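Local coordinates for protein hypothetical methylmalonyl-CoA decarboxylase alpha subunit (Sulfolobus tokodaii, PDB 1X0U) that is a putative carboxyl transferase subunit, a hexameric protein whose chain carries a carboxyl transferase domain of the ClpP/crotonase superfamily, at residues 47-52 / 245-250. Residues are numbered along the deposited sequence; the frame is centred on the assembly and turned at random.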
ATOM      1  N   ALA A  47      30.300 -29.595   4.622  1.00 14.54           N
ATOM      2  CA  ALA A  47      31.334 -29.416   3.605  1.00 15.70           C
ATOM      3  C   ALA A  47      30.886 -30.043   2.281  1.00 14.43           C
ATOM      4  O   ALA A  47      31.217 -29.541   1.213  1.00 13.88           O
ATOM      5  CB  ALA A  47      32.671 -30.037   4.068  1.00 15.13           C
ATOM      6  N   LEU A  48      30.151 -31.148   2.355  1.00 14.15           N
ATOM      7  CA  LEU A  48      29.647 -31.808   1.149  1.00 15.44           C
ATOM      8  C   LEU A  48      28.620 -30.899   0.453  1.00 16.22           C
ATOM      9  O   LEU A  48      28.706 -30.652  -0.754  1.00 18.17           O
ATOM     10  CB  LEU A  48      28.977 -33.145   1.504  1.00 16.76           C
ATOM     11  CG  LEU A  48      29.681 -34.503   1.364  1.00 18.79           C
ATOM     12  CD1 LEU A  48      31.089 -34.355   0.808  1.00 17.76           C
ATOM     13  CD2 LEU A  48      29.709 -35.187   2.721  1.00 20.93           C
ATOM     14  N   LEU A  49      27.666 -30.387   1.230  1.00 15.12           N
ATOM     15  CA  LEU A  49      26.604 -29.535   0.712  1.00 15.47           C
ATOM     16  C   LEU A  49      27.002 -28.194   0.107  1.00 16.41           C
ATOM     17  O   LEU A  49      26.514 -27.819  -0.957  1.00 17.11           O
ATOM     18  CB  LEU A  49      25.566 -29.277   1.810  1.00 15.97           C
ATOM     19  CG  LEU A  49      24.468 -28.253   1.486  1.00 14.45           C
ATOM     20  CD1 LEU A  49      23.740 -28.674   0.221  1.00 12.60           C
ATOM     21  CD2 LEU A  49      23.490 -28.148   2.663  1.00 13.29           C
ATOM     22  N   PHE A  50      27.872 -27.459   0.779  1.00 15.32           N
ATOM     23  CA  PHE A  50      28.239 -26.148   0.277  1.00 16.16           C
ATOM     24  C   PHE A  50      29.407 -26.182  -0.661  1.00 17.60           C
ATOM     25  O   PHE A  50      30.288 -27.017  -0.499  1.00 15.59           O
ATOM     26  CB  PHE A  50      28.499 -25.212   1.447  1.00 15.27           C
ATOM     27  CG  PHE A  50      27.260 -24.892   2.220  1.00 15.27           C
ATOM     28  CD1 PHE A  50      26.878 -25.670   3.300  1.00 14.42           C
ATOM     29  CD2 PHE A  50      26.433 -23.844   1.821  1.00 12.32           C
ATOM     30  CE1 PHE A  50      25.694 -25.404   3.974  1.00 14.06           C
ATOM     31  CE2 PHE A  50      25.252 -23.577   2.489  1.00 12.94           C
ATOM     32  CZ  PHE A  50      24.883 -24.355   3.562  1.00 14.22           C
ATOM     33  N   ASP A  51      29.394 -25.294  -1.655  1.00 19.09           N
ATOM     34  CA  ASP A  51      30.463 -25.243  -2.641  1.00 21.41           C
ATOM     35  C   ASP A  51      31.740 -25.425  -1.858  1.00 25.35           C
ATOM     36  O   ASP A  51      32.405 -24.474  -1.441  1.00 24.30           O
ATOM     37  CB  ASP A  51      30.404 -23.923  -3.404  1.00 19.88           C
ATOM     38  CG  ASP A  51      29.111 -23.781  -4.174  1.00 18.77           C
ATOM     39  OD1 ASP A  51      28.445 -24.816  -4.359  1.00 21.49           O
ATOM     40  OD2 ASP A  51      28.754 -22.666  -4.598  1.00 20.28           O
ATOM     41  N   ASP A  52      32.009 -26.711  -1.647  1.00 30.02           N
ATOM     42  CA  ASP A  52      33.110 -27.243  -0.877  1.00 31.52           C
ATOM     43  C   ASP A  52      34.219 -26.274  -0.666  1.00 32.24           C
ATOM     44  O   ASP A  52      34.666 -25.585  -1.587  1.00 32.67           O
ATOM     45  CB  ASP A  52      33.624 -28.553  -1.506  1.00 31.21           C
ATOM     46  CG  ASP A  52      32.575 -29.674  -1.467  1.00 32.71           C
ATOM     47  OD1 ASP A  52      32.971 -30.868  -1.478  1.00 34.87           O
ATOM     48  OD2 ASP A  52      31.358 -29.366  -1.432  1.00 25.65           O
ATOM     49  N   LEU A 245      20.669 -34.776  -3.405  1.00 13.16           N
ATOM     50  CA  LEU A 245      19.255 -34.595  -3.674  1.00 14.81           C
ATOM     51  C   LEU A 245      18.859 -33.167  -3.279  1.00 15.08           C
ATOM     52  O   LEU A 245      18.171 -32.489  -4.039  1.00 15.59           O
ATOM     53  CB  LEU A 245      18.437 -35.623  -2.881  1.00 16.72           C
ATOM     54  CG  LEU A 245      16.989 -36.003  -3.238  1.00 20.47           C
ATOM     55  CD1 LEU A 245      16.106 -35.743  -2.043  1.00 21.80           C
ATOM     56  CD2 LEU A 245      16.492 -35.243  -4.451  1.00 21.94           C
ATOM     57  N   THR A 246      19.303 -32.698  -2.109  1.00 14.21           N
ATOM     58  CA  THR A 246      18.948 -31.343  -1.693  1.00 15.34           C
ATOM     59  C   THR A 246      19.469 -30.329  -2.710  1.00 14.15           C
ATOM     60  O   THR A 246      18.776 -29.358  -3.032  1.00 13.09           O
ATOM     61  CB  THR A 246      19.500 -30.960  -0.298  1.00 15.48           C
ATOM     62  OG1 THR A 246      20.916 -30.776  -0.383  1.00 24.53           O
ATOM     63  CG2 THR A 246      19.184 -32.028   0.729  1.00  9.63           C
ATOM     64  N   LYS A 247      20.677 -30.548  -3.219  1.00 13.35           N
ATOM     65  CA  LYS A 247      21.237 -29.643  -4.227  1.00 16.17           C
ATOM     66  C   LYS A 247      20.356 -29.641  -5.469  1.00 15.44           C
ATOM     67  O   LYS A 247      20.143 -28.608  -6.094  1.00 15.71           O
ATOM     68  CB  LYS A 247      22.637 -30.074  -4.658  1.00 16.59           C
ATOM     69  CG  LYS A 247      23.742 -29.860  -3.660  1.00 19.69           C
ATOM     70  CD  LYS A 247      25.047 -30.307  -4.303  1.00 23.40           C
ATOM     71  CE  LYS A 247      26.236 -30.079  -3.405  1.00 27.93           C
ATOM     72  NZ  LYS A 247      27.500 -30.379  -4.139  1.00 31.30           N
ATOM     73  N   ARG A 248      19.854 -30.817  -5.831  1.00 17.68           N
ATOM     74  CA  ARG A 248      19.008 -30.938  -7.011  1.00 18.05           C
ATOM     75  C   ARG A 248      17.655 -30.275  -6.761  1.00 17.39           C
ATOM     76  O   ARG A 248      17.107 -29.602  -7.640  1.00 15.14           O
ATOM     77  CB  ARG A 248      18.818 -32.408  -7.380  1.00 19.92           C
ATOM     78  CG  ARG A 248      18.181 -32.592  -8.746  1.00 26.01           C
ATOM     79  CD  ARG A 248      17.822 -34.038  -9.037  1.00 28.67           C
ATOM     80  NE  ARG A 248      17.024 -34.127 -10.259  1.00 32.56           N
ATOM     81  CZ  ARG A 248      16.326 -35.197 -10.619  1.00 33.73           C
ATOM     82  NH1 ARG A 248      16.324 -36.278  -9.850  1.00 32.56           N
ATOM     83  NH2 ARG A 248      15.623 -35.180 -11.743  1.00 35.43           N
ATOM     84  N   LEU A 249      17.121 -30.463  -5.557  1.00 15.08           N
ATOM     85  CA  LEU A 249      15.845 -29.867  -5.198  1.00 14.86           C
ATOM     86  C   LEU A 249      15.980 -28.350  -5.261  1.00 15.74           C
ATOM     87  O   LEU A 249      15.172 -27.672  -5.886  1.00 17.85           O
ATOM     88  CB  LEU A 249      15.439 -30.298  -3.787  1.00 13.89           C
ATOM     89  CG  LEU A 249      14.105 -29.749  -3.282  1.00 15.28           C
ATOM     90  CD1 LEU A 249      13.002 -30.117  -4.288  1.00 14.40           C
ATOM     91  CD2 LEU A 249      13.799 -30.322  -1.891  1.00 12.74           C
ATOM     92  N   LEU A 250      17.013 -27.814  -4.617  1.00 17.21           N
ATOM     93  CA  LEU A 250      17.233 -26.368  -4.617  1.00 16.40           C
ATOM     94  C   LEU A 250      17.340 -25.802  -6.031  1.00 15.86           C
ATOM     95  O   LEU A 250      16.872 -24.686  -6.293  1.00 15.04           O
ATOM     96  CB  LEU A 250      18.505 -26.017  -3.844  1.00 14.03           C
ATOM     97  CG  LEU A 250      18.456 -26.084  -2.317  1.00 15.98           C
ATOM     98  CD1 LEU A 250      19.877 -25.993  -1.774  1.00 13.76           C
ATOM     99  CD2 LEU A 250      17.585 -24.951  -1.764  1.00 14.93           C
TER
HETATM  100  O   HOH W   1      29.027 -32.779  -2.722  1.00 22.28           O
HETATM  101  O   HOH W   2      27.991 -27.394  -3.328  1.00 24.20           O
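Lys-247 reaches from helix 239-252 to the C-terminal end of helix 42-49, while Leu-49 reaches back the other way. The two run antiparallel alongside one another. Lys-247 has CG anti to its carbonyl carbon (chi1 -72°) and is extended from there to NZ. This carries its ammonium group to the last carbonyls of helix 42-49. CE lies 3.3 Å from Leu-49 O, a contact through carbon. NZ itself is 3.6 Å from Leu-48 O and meets the helix end through water. Water 1 donates to Leu-48 O at 2.9 Å and accepts from Lys-247 NZ at 3.2 Å. Water 2 donates to both Leu-49 O and Asp-51 OD1, and takes a weak bond from Lys-247 NZ.

Leu-49 supplies the nonpolar half. Its CG lies anti to the backbone N (chi1 173°), which carries the branched end toward helix 239-252, although its CB does not point there. CD1 touches the CG methylene of Lys-247 at 4.1 Å. The same methyl lies 3.6 Å from Thr-246 OG1, and the Leu-49 and Thr-246 side chains cross at about a right angle. Thr-246 OG1 is hydrogen-bonded to Ile-243 O in its own helix, so its polar need is met there. Leu-49 also packs on Ile-243, and CG lies over one face of the Phe-50 ring, toward the rim.

Val-88 of strand 81-88 touches Lys-247, and Asp-51 binds the backbone of Asp-89 and Gly-90. The contact thus joins two helices beside the N-terminal mixed sheet. The carbonyl end of helix 42-49 and the Asp-51 carboxylate would probably both favour the lysine charge. Asp-51 OD1 is 5.6 Å from Lys-247 NZ, too far for a salt bridge, and the two waters link the ammonium group to both by hydrogen bonds.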